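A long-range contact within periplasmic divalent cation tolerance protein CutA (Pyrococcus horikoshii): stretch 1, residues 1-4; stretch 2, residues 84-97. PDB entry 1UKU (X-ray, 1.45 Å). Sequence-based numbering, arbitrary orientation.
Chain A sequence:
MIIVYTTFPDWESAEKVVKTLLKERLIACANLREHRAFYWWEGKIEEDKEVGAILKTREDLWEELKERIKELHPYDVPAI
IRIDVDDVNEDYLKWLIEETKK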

# COMPACT_ATOMS: atom_id res chain seq x y z
N MET A 1 14.01 -7.79 -1.27
CA MET A 1 12.77 -8.07 -2.03
C MET A 1 12.13 -6.75 -2.42
O MET A 1 12.50 -5.68 -1.93
CB MET A 1 11.81 -8.92 -1.20
CG MET A 1 11.19 -8.24 -0.01
SD MET A 1 9.83 -9.20 0.74
CE MET A 1 8.49 -8.86 -0.41
N ILE A 2 11.13 -6.86 -3.30
CA ILE A 2 10.35 -5.72 -3.76
C ILE A 2 8.86 -5.99 -3.77
O ILE A 2 8.40 -7.14 -3.82
CB ILE A 2 10.80 -5.27 -5.17
CG1 ILE A 2 10.49 -6.33 -6.21
CG2 ILE A 2 12.29 -4.92 -5.21
CD1 ILE A 2 10.77 -5.93 -7.65
N ILE A 3 8.11 -4.90 -3.71
CA ILE A 3 6.69 -4.89 -4.01
C ILE A 3 6.52 -4.28 -5.38
O ILE A 3 7.20 -3.33 -5.75
CB ILE A 3 5.94 -4.02 -2.97
CG1 ILE A 3 6.08 -4.62 -1.57
CG2 ILE A 3 4.50 -3.78 -3.38
CD1 ILE A 3 5.71 -5.95 -1.44
N VAL A 4 5.59 -4.83 -6.13
CA VAL A 4 5.13 -4.22 -7.37
C VAL A 4 3.63 -4.02 -7.27
O VAL A 4 2.90 -4.95 -6.98
CB VAL A 4 5.49 -5.08 -8.56
CG1 VAL A 4 4.94 -4.48 -9.89
CG2 VAL A 4 7.00 -5.21 -8.63
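Stretch 2, residues 84-97: DVDDVNEDYLKWLI

The contact joins the N-terminus to a segment late in the chain by a short antiparallel strand pairing, and the N-terminal methionine plugs the gap between that strand's exit and the helix that follows it. Stretch 2 enters as the end of a strand at D84, runs extended through V85, turns at D86, where psi falls to -27°, and becomes extended again at D87 and V88 before the helix that starts at E90, with N89 at its N-cap.

The register is set by I2 and D84, an antiparallel non-hydrogen-bonded pair whose CA atoms lie 4.5 Å apart. Their side chains share one face of the sheet, and I2 CG2 lies 3.7 Å from D84 OD1. The direct backbone hydrogen bond falls one residue further along, from V85 N to M1 O at 3.1 Å. A water completes the link at the terminus: it accepts from M1 N at 2.8 Å and donates to V85 O at 2.9 Å.

V85 points toward stretch 1 and packs on the M1-I3 segment: V85 CB lies 3.6 Å from M1 CG, and V85 CG2 lies 3.8 Å from I3 CG1 and 4.2 Å from I2 CA.

M1 carries most of the apolar contact. With chi1 p, chi2 t and chi3 m, its side chain runs from V85 past V88, which precedes the helix, to L93 and L96: M1 CB is 3.9 Å from L93 CD1, M1 SD is 3.9 Å from V88 CG2, and M1 CE reaches L96 CD1 at 3.7 Å. The sulfur also meets the edge of the Y92 ring, with M1 SD 4.1 Å from Y92 CE2. The rule to read here is that one long, unbranched side chain spans from the pairing at V85 to the helix, while its own backbone is hydrogen-bonded to V85.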

# COMPACT_ATOMS: atom_id res chain seq x y z
N ASP A 84 10.80 -0.69 -3.26
CA ASP A 84 11.76 -1.56 -2.61
C ASP A 84 11.36 -1.79 -1.16
O ASP A 84 10.87 -0.87 -0.49
CB ASP A 84 13.16 -0.97 -2.66
CG ASP A 84 13.77 -0.99 -4.03
OD1 ASP A 84 13.13 -1.36 -5.01
OD2 ASP A 84 14.93 -0.56 -4.19
N VAL A 85 11.61 -3.00 -0.67
CA VAL A 85 11.34 -3.33 0.72
C VAL A 85 12.61 -3.12 1.52
O VAL A 85 13.64 -3.71 1.24
CB VAL A 85 10.85 -4.76 0.87
CG1 VAL A 85 10.80 -5.20 2.33
CG2 VAL A 85 9.45 -4.92 0.22
N ASP A 86 12.55 -2.23 2.50
CA ASP A 86 13.73 -1.87 3.28
C ASP A 86 14.16 -2.94 4.27
O ASP A 86 15.31 -3.03 4.58
CB ASP A 86 13.50 -0.54 3.98
CG ASP A 86 13.31 0.56 2.99
OD1 ASP A 86 12.18 0.98 2.75
OD2 ASP A 86 14.27 0.98 2.30
N ASP A 87 13.25 -3.76 4.74
CA ASP A 87 13.59 -4.92 5.57
C ASP A 87 12.39 -5.85 5.64
O ASP A 87 11.26 -5.44 5.42
CB ASP A 87 14.10 -4.54 6.96
CG ASP A 87 15.02 -5.58 7.57
OD1 ASP A 87 15.34 -6.60 6.93
OD2 ASP A 87 15.49 -5.45 8.73
N VAL A 88 12.67 -7.13 5.89
CA VAL A 88 11.64 -8.16 6.01
C VAL A 88 12.17 -9.26 6.90
O VAL A 88 13.40 -9.46 7.00
CB VAL A 88 11.23 -8.68 4.59
CG1 VAL A 88 12.44 -9.21 3.88
CG2 VAL A 88 10.12 -9.68 4.64
N ASN A 89 11.28 -9.96 7.58
CA ASN A 89 11.69 -11.13 8.38
C ASN A 89 12.30 -12.19 7.49
O ASN A 89 11.80 -12.49 6.41
CB ASN A 89 10.56 -11.71 9.21
CG ASN A 89 9.33 -12.06 8.38
OD1 ASN A 89 8.84 -11.23 7.59
ND2 ASN A 89 8.79 -13.26 8.61
N GLU A 90 13.41 -12.74 7.94
CA GLU A 90 14.14 -13.69 7.11
C GLU A 90 13.38 -14.93 6.68
O GLU A 90 13.60 -15.38 5.56
CB GLU A 90 15.41 -14.13 7.85
CG GLU A 90 16.14 -15.28 7.18
CD GLU A 90 16.66 -14.92 5.80
OE1 GLU A 90 16.70 -13.71 5.48
OE2 GLU A 90 17.01 -15.84 5.03
N ASP A 91 12.57 -15.51 7.55
CA ASP A 91 11.84 -16.73 7.18
C ASP A 91 10.93 -16.48 5.95
O ASP A 91 10.80 -17.31 5.05
CB ASP A 91 11.03 -17.32 8.35
CG ASP A 91 10.23 -16.29 9.14
OD1 ASP A 91 10.75 -15.19 9.48
OD2 ASP A 91 9.05 -16.52 9.50
N TYR A 92 10.32 -15.30 5.90
CA TYR A 92 9.50 -14.96 4.76
C TYR A 92 10.36 -14.75 3.51
O TYR A 92 10.02 -15.22 2.42
CB TYR A 92 8.66 -13.72 5.04
CG TYR A 92 7.74 -13.42 3.90
CD1 TYR A 92 6.55 -14.10 3.75
CD2 TYR A 92 8.09 -12.50 2.92
CE1 TYR A 92 5.71 -13.83 2.68
CE2 TYR A 92 7.28 -12.25 1.85
CZ TYR A 92 6.09 -12.90 1.76
OH TYR A 92 5.26 -12.65 0.67
N LEU A 93 11.46 -14.03 3.66
CA LEU A 93 12.34 -13.79 2.54
C LEU A 93 12.84 -15.10 1.96
O LEU A 93 12.85 -15.28 0.76
CB LEU A 93 13.50 -12.89 2.94
CG LEU A 93 14.45 -12.50 1.82
CD1 LEU A 93 13.73 -11.75 0.69
CD2 LEU A 93 15.51 -11.65 2.48
N LYS A 94 13.20 -16.05 2.81
CA LYS A 94 13.68 -17.36 2.34
C LYS A 94 12.61 -18.09 1.54
O LYS A 94 12.89 -18.66 0.49
CB LYS A 94 14.14 -18.21 3.51
CG LYS A 94 14.75 -19.53 3.11
CD LYS A 94 15.94 -19.32 2.18
CE LYS A 94 16.83 -20.55 2.09
NZ LYS A 94 17.88 -20.51 3.13
N TRP A 95 11.38 -18.04 2.03
CA TRP A 95 10.25 -18.64 1.34
C TRP A 95 10.05 -17.97 -0.03
O TRP A 95 9.88 -18.63 -1.01
CB TRP A 95 8.98 -18.51 2.20
CG TRP A 95 7.75 -18.96 1.49
CD1 TRP A 95 7.31 -20.24 1.32
CD2 TRP A 95 6.80 -18.13 0.82
NE1 TRP A 95 6.15 -20.27 0.59
CE2 TRP A 95 5.80 -18.98 0.28
CE3 TRP A 95 6.68 -16.75 0.62
CZ2 TRP A 95 4.73 -18.48 -0.45
CZ3 TRP A 95 5.59 -16.28 -0.10
CH2 TRP A 95 4.66 -17.12 -0.63
N LEU A 96 10.08 -16.65 -0.06
CA LEU A 96 9.87 -15.95 -1.32
C LEU A 96 10.94 -16.31 -2.35
O LEU A 96 10.65 -16.48 -3.54
CB LEU A 96 9.84 -14.44 -1.04
CG LEU A 96 9.82 -13.48 -2.23
CD1 LEU A 96 9.00 -12.26 -1.85
CD2 LEU A 96 11.20 -13.08 -2.70
N ILE A 97 12.20 -16.42 -1.90
CA ILE A 97 13.28 -16.83 -2.81
C ILE A 97 13.06 -18.27 -3.30
O ILE A 97 13.21 -18.58 -4.48
CB ILE A 97 14.63 -16.68 -2.09
CG1 ILE A 97 14.95 -15.20 -1.87
CG2 ILE A 97 15.77 -17.36 -2.89
CD1 ILE A 97 16.10 -14.95 -0.90
O HOH W 1 13.89 -6.56 1.25